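PDB 6QGI: VP5 from Halorubrum pleomorphic virus 2, which serves as an envelope protein of a haloarchaeal pleomorphic virus and probably drives fusion of the viral membrane with that of the host cell. Local coordinates for residues Y74-K78 / H468-Y473; L95-T99 / G245-W249. One frame throughout, in Å; residues are numbered along the deposited sequence.

Contact 1. Residues Y74-K78 / H468-Y473; sequences YTDAK and HTDSNY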
loop_
_atom_site.group_PDB
_atom_site.type_symbol
_atom_site.label_atom_id
_atom_site.label_comp_id
_atom_site.label_asym_id
_atom_site.label_seq_id
_atom_site.Cartn_x
_atom_site.Cartn_y
_atom_site.Cartn_z
ATOM N N TYR A 74 19.851 5.215 -8.946
ATOM C CA TYR A 74 21.124 5.928 -8.916
ATOM C C TYR A 74 22.196 5.194 -8.096
ATOM O O TYR A 74 23.329 5.122 -8.552
ATOM C CB TYR A 74 20.938 7.339 -8.366
ATOM C CG TYR A 74 20.753 8.417 -9.411
ATOM C CD1 TYR A 74 21.745 8.678 -10.354
ATOM C CD2 TYR A 74 19.632 9.242 -9.399
ATOM C CE1 TYR A 74 21.596 9.694 -11.298
ATOM C CE2 TYR A 74 19.476 10.265 -10.332
ATOM C CZ TYR A 74 20.459 10.484 -11.282
ATOM O OH TYR A 74 20.312 11.486 -12.206
ATOM N N THR A 75 21.843 4.636 -6.914
ATOM C CA THR A 75 22.774 3.892 -6.054
ATOM C C THR A 75 23.415 2.728 -6.846
ATOM O O THR A 75 24.638 2.641 -6.882
ATOM C CB THR A 75 22.065 3.413 -4.766
ATOM O OG1 THR A 75 21.602 4.547 -4.032
ATOM C CG2 THR A 75 22.968 2.582 -3.868
ATOM N N ASP A 76 22.595 1.892 -7.520
ATOM C CA ASP A 76 23.042 0.737 -8.312
ATOM C C ASP A 76 23.813 1.149 -9.558
ATOM O O ASP A 76 24.769 0.472 -9.932
ATOM C CB ASP A 76 21.844 -0.131 -8.732
ATOM C CG ASP A 76 21.178 -0.927 -7.622
ATOM O OD1 ASP A 76 21.763 -1.018 -6.516
ATOM O OD2 ASP A 76 20.080 -1.470 -7.862
ATOM N N ALA A 77 23.371 2.233 -10.216
ATOM C CA ALA A 77 23.983 2.775 -11.426
ATOM C C ALA A 77 25.361 3.354 -11.127
ATOM O O ALA A 77 26.308 3.052 -11.856
ATOM C CB ALA A 77 23.088 3.843 -12.028
ATOM N N LYS A 78 25.479 4.160 -10.045
ATOM C CA LYS A 78 26.740 4.776 -9.626
ATOM C C LYS A 78 27.750 3.719 -9.175
ATOM O O LYS A 78 28.904 3.809 -9.589
ATOM C CB LYS A 78 26.528 5.830 -8.532
ATOM C CG LYS A 78 25.937 7.127 -9.074
ATOM C CD LYS A 78 25.704 8.175 -8.003
ATOM C CE LYS A 78 24.914 9.322 -8.573
ATOM N NZ LYS A 78 24.677 10.361 -7.553
ATOM N N HIS A 468 20.180 11.226 -4.388
ATOM C CA HIS A 468 21.116 11.258 -5.503
ATOM C C HIS A 468 20.730 12.286 -6.549
ATOM O O HIS A 468 19.550 12.562 -6.777
ATOM C CB HIS A 468 21.208 9.889 -6.164
ATOM C CG HIS A 468 21.984 8.879 -5.392
ATOM N ND1 HIS A 468 23.337 8.710 -5.587
ATOM C CD2 HIS A 468 21.553 7.953 -4.510
ATOM C CE1 HIS A 468 23.694 7.713 -4.796
ATOM N NE2 HIS A 468 22.655 7.236 -4.116
ATOM N N THR A 469 21.755 12.828 -7.201
ATOM C CA THR A 469 21.731 13.821 -8.270
ATOM C C THR A 469 22.836 13.427 -9.239
ATOM O O THR A 469 23.599 12.501 -8.953
ATOM C CB THR A 469 21.941 15.261 -7.704
ATOM O OG1 THR A 469 23.306 15.456 -7.334
ATOM C CG2 THR A 469 21.004 15.615 -6.551
ATOM N N ASP A 470 22.947 14.124 -10.370
ATOM C CA ASP A 470 24.007 13.841 -11.332
ATOM C C ASP A 470 25.384 14.327 -10.843
ATOM O O ASP A 470 26.387 13.925 -11.414
ATOM C CB ASP A 470 23.682 14.444 -12.716
ATOM C CG ASP A 470 23.010 15.811 -12.738
ATOM O OD1 ASP A 470 23.126 16.552 -11.737
ATOM O OD2 ASP A 470 22.386 16.148 -13.774
ATOM N N SER A 471 25.455 15.208 -9.841
ATOM C CA SER A 471 26.761 15.693 -9.369
ATOM C C SER A 471 27.160 15.164 -7.971
ATOM O O SER A 471 28.291 15.413 -7.549
ATOM C CB SER A 471 26.793 17.218 -9.374
ATOM O OG SER A 471 25.787 17.761 -8.537
ATOM N N ASN A 472 26.276 14.429 -7.264
ATOM C CA ASN A 472 26.617 13.963 -5.916
ATOM C C ASN A 472 27.125 12.498 -5.872
ATOM O O ASN A 472 27.168 11.823 -6.902
ATOM C CB ASN A 472 25.439 14.154 -4.950
ATOM C CG ASN A 472 24.185 13.423 -5.286
ATOM O OD1 ASN A 472 24.163 12.535 -6.123
ATOM N ND2 ASN A 472 23.129 13.814 -4.634
ATOM N N TYR A 473 27.525 12.034 -4.652
ATOM C CA TYR A 473 28.084 10.707 -4.321
ATOM C C TYR A 473 29.329 10.442 -5.174
ATOM O O TYR A 473 29.459 9.418 -5.851
ATOM C CB TYR A 473 27.017 9.608 -4.436
ATOM C CG TYR A 473 26.016 9.669 -3.305
ATOM C CD1 TYR A 473 26.244 8.992 -2.112
ATOM C CD2 TYR A 473 24.863 10.443 -3.405
ATOM C CE1 TYR A 473 25.346 9.076 -1.052
ATOM C CE2 TYR A 473 23.930 10.491 -2.370
ATOM C CZ TYR A 473 24.184 9.813 -1.190
ATOM O OH TYR A 473 23.314 9.870 -0.139
#
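The ammonium group of Lys-78 is gripped by three acceptors of the 468-473 loop. Lys-78 NZ bonds to Thr-469 O at 2.8 Å, lying in the carbonyl plane at a C=O...N angle of 159°, and to His-468 ND1 at 2.9 Å, where it sits in the imidazole plane. The third bond, from Lys-78 NZ to Asn-472 O at 3.0 Å, comes from above the carbonyl plane; Asn-472 O also receives Trp-249 NE1 of helix 225-253. Lys-78 reaches these acceptors with its chain extended beyond CG (chi2 179°), its CD and CE running alongside the ND1 side of His-468. With ND1 accepting, the imidazole is probably neutral and carries its proton on NE2, which gives a weak, strongly bent bond to Thr-75 OG1. That hydroxyl is also bonded to His-71 O in the preceding helical turn. The imidazole is sandwiched: Tyr-473 CE2 stands over its centre on one face, and the backbone N of Thr-75 lies toward the rim of the other. Tyr-74 packs CB against His-468 CB at 3.4 Å; the two rings are nearly parallel but slid so far apart that they barely overlap. Asn-472 OD1 takes the N-H of Thr-469 at 2.7 Å, while Thr-469 OG1 weakly receives Asn-472 N in return. OD1 also approaches Lys-78 NZ, at an angle too poor for a hydrogen bond, and would probably steady the positive charge. Trp-479 of helix 476-496 packs against Lys-78, His-468 and Tyr-473. Thr-469 to Asn-472 form a type I beta turn whose first and last side chains each accept the other's backbone N-H, and a lysine of helix 66-86 binds the carbonyls at either end of that turn.

Contact 2. Residues L95-T99 / G245-W249; sequences LDAAT and GISTW
Leu-95, Ala-98 and Thr-99 meet Ile-246 and Ser-247 without any ring or other flat side chain between them: the surfaces are mostly aliphatic carbons, with the Ser-247 hydroxyl beside them, and the Trp-249 indole packs instead on Lys-78 and Ala-81 of helix 66-86. Ile-246 is the central wedge. Ile-246 CG1, anti to the backbone N (chi1 -158°), presses on Ala-98 CB at 3.6 Å. The Ile-246 CG2 branch points between Leu-95 CD1 at 4.0 Å and Thr-99 CG2 at 4.2 Å. Leu-95 lays both methyls against Ser-247: Leu-95 CD1 lies 3.6 Å from Ser-247 CA, and Leu-95 CD2 sits 3.4 Å from Ser-247 OG, a polar atom against an apolar one. Thr-99 turns its hydroxyl back onto its own helix, near the carbonyls of Leu-95 and Asp-96, which leaves its methyl for Ile-246. The small Ala-98 gives Ile-246 a place to pack, although the axes still stay 9.9 Å apart. Ile-246 also touches Lys-78 of helix 66-86. Residues spaced three and four apart on helix 91-133 thus receive one branched side chain of helix 225-253, and the two run at 148° as an obliquely antiparallel pair within a helical bundle.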
loop_
_atom_site.group_PDB
_atom_site.type_symbol
_atom_site.label_atom_id
_atom_site.label_comp_id
_atom_site.label_asym_id
_atom_site.label_seq_id
_atom_site.Cartn_x
_atom_site.Cartn_y
_atom_site.Cartn_z
ATOM N N LEU A 95 29.458 4.114 -18.561
ATOM C CA LEU A 95 28.074 4.541 -18.744
ATOM C C LEU A 95 27.164 3.349 -19.077
ATOM O O LEU A 95 26.070 3.274 -18.524
ATOM C CB LEU A 95 27.990 5.622 -19.835
ATOM C CG LEU A 95 26.621 6.227 -20.181
ATOM C CD1 LEU A 95 25.839 6.646 -18.932
ATOM C CD2 LEU A 95 26.807 7.437 -21.036
ATOM N N ASP A 96 27.616 2.414 -19.946
ATOM C CA ASP A 96 26.845 1.225 -20.327
ATOM C C ASP A 96 26.527 0.359 -19.109
ATOM O O ASP A 96 25.397 -0.112 -18.986
ATOM C CB ASP A 96 27.581 0.394 -21.394
ATOM C CG ASP A 96 27.587 1.011 -22.787
ATOM O OD1 ASP A 96 26.542 1.574 -23.200
ATOM O OD2 ASP A 96 28.632 0.913 -23.476
ATOM N N ALA A 97 27.511 0.187 -18.199
ATOM C CA ALA A 97 27.375 -0.584 -16.962
ATOM C C ALA A 97 26.389 0.086 -16.020
ATOM O O ALA A 97 25.608 -0.596 -15.359
ATOM C CB ALA A 97 28.722 -0.729 -16.285
ATOM N N ALA A 98 26.418 1.426 -15.978
ATOM C CA ALA A 98 25.521 2.231 -15.160
ATOM C C ALA A 98 24.085 2.144 -15.681
ATOM O O ALA A 98 23.189 1.861 -14.889
ATOM C CB ALA A 98 25.991 3.676 -15.137
ATOM N N THR A 99 23.874 2.339 -17.009
ATOM C CA THR A 99 22.551 2.308 -17.656
ATOM C C THR A 99 21.886 0.931 -17.556
ATOM O O THR A 99 20.671 0.868 -17.357
ATOM C CB THR A 99 22.624 2.745 -19.127
ATOM O OG1 THR A 99 23.550 1.915 -19.826
ATOM C CG2 THR A 99 22.987 4.211 -19.291
ATOM N N GLY A 245 20.614 11.679 -16.397
ATOM C CA GLY A 245 21.358 12.096 -15.217
ATOM C C GLY A 245 22.624 11.300 -14.981
ATOM O O GLY A 245 23.644 11.883 -14.614
ATOM N N ILE A 246 22.581 9.968 -15.200
ATOM C CA ILE A 246 23.757 9.115 -15.021
ATOM C C ILE A 246 24.749 9.383 -16.170
ATOM O O ILE A 246 25.952 9.360 -15.922
ATOM C CB ILE A 246 23.435 7.599 -14.804
ATOM C CG1 ILE A 246 24.595 6.863 -14.092
ATOM C CG2 ILE A 246 22.996 6.865 -16.083
ATOM C CD1 ILE A 246 24.774 7.173 -12.628
ATOM N N SER A 247 24.248 9.735 -17.383
ATOM C CA SER A 247 25.082 10.098 -18.538
ATOM C C SER A 247 25.845 11.393 -18.250
ATOM O O SER A 247 26.966 11.568 -18.732
ATOM C CB SER A 247 24.235 10.246 -19.798
ATOM O OG SER A 247 25.057 10.400 -20.944
ATOM N N THR A 248 25.228 12.288 -17.448
ATOM C CA THR A 248 25.807 13.555 -17.003
ATOM C C THR A 248 26.781 13.246 -15.855
ATOM O O THR A 248 27.896 13.759 -15.859
ATOM C CB THR A 248 24.691 14.550 -16.616
ATOM O OG1 THR A 248 23.829 14.743 -17.739
ATOM C CG2 THR A 248 25.233 15.901 -16.151
ATOM N N TRP A 249 26.369 12.381 -14.901
ATOM C CA TRP A 249 27.165 11.967 -13.739
ATOM C C TRP A 249 28.486 11.324 -14.169
ATOM O O TRP A 249 29.524 11.677 -13.619
ATOM C CB TRP A 249 26.371 11.016 -12.820
ATOM C CG TRP A 249 27.072 10.728 -11.524
ATOM C CD1 TRP A 249 27.009 11.465 -10.381
ATOM C CD2 TRP A 249 27.979 9.650 -11.256
ATOM N NE1 TRP A 249 27.832 10.927 -9.423
ATOM C CE2 TRP A 249 28.419 9.795 -9.923
ATOM C CE3 TRP A 249 28.463 8.567 -12.015
ATOM C CZ2 TRP A 249 29.317 8.902 -9.329
ATOM C CZ3 TRP A 249 29.350 7.683 -11.425
ATOM C CH2 TRP A 249 29.775 7.858 -10.100
#

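From the N terminus, helix 66-86 supplies one side of contact 1, and helix 91-133, next in the chain, supplies one side of contact 2. After a small antiparallel sheet, helix 225-253 returns to close contact 2, an inner loop of 145 residues. The chain then passes through the large beta region before the 468-473 loop, just ahead of helix 476-496, closes contact 1 around it; the two loops nest and do not cross. Their centres lie about 9 Å apart. A probable hydrogen bond of 2.8 Å from Trp-249 NE1 to Asn-472 O links helix 225-253 to the 468-473 loop, and both contacts together join helices 66-86, 91-133 and 225-253 with it.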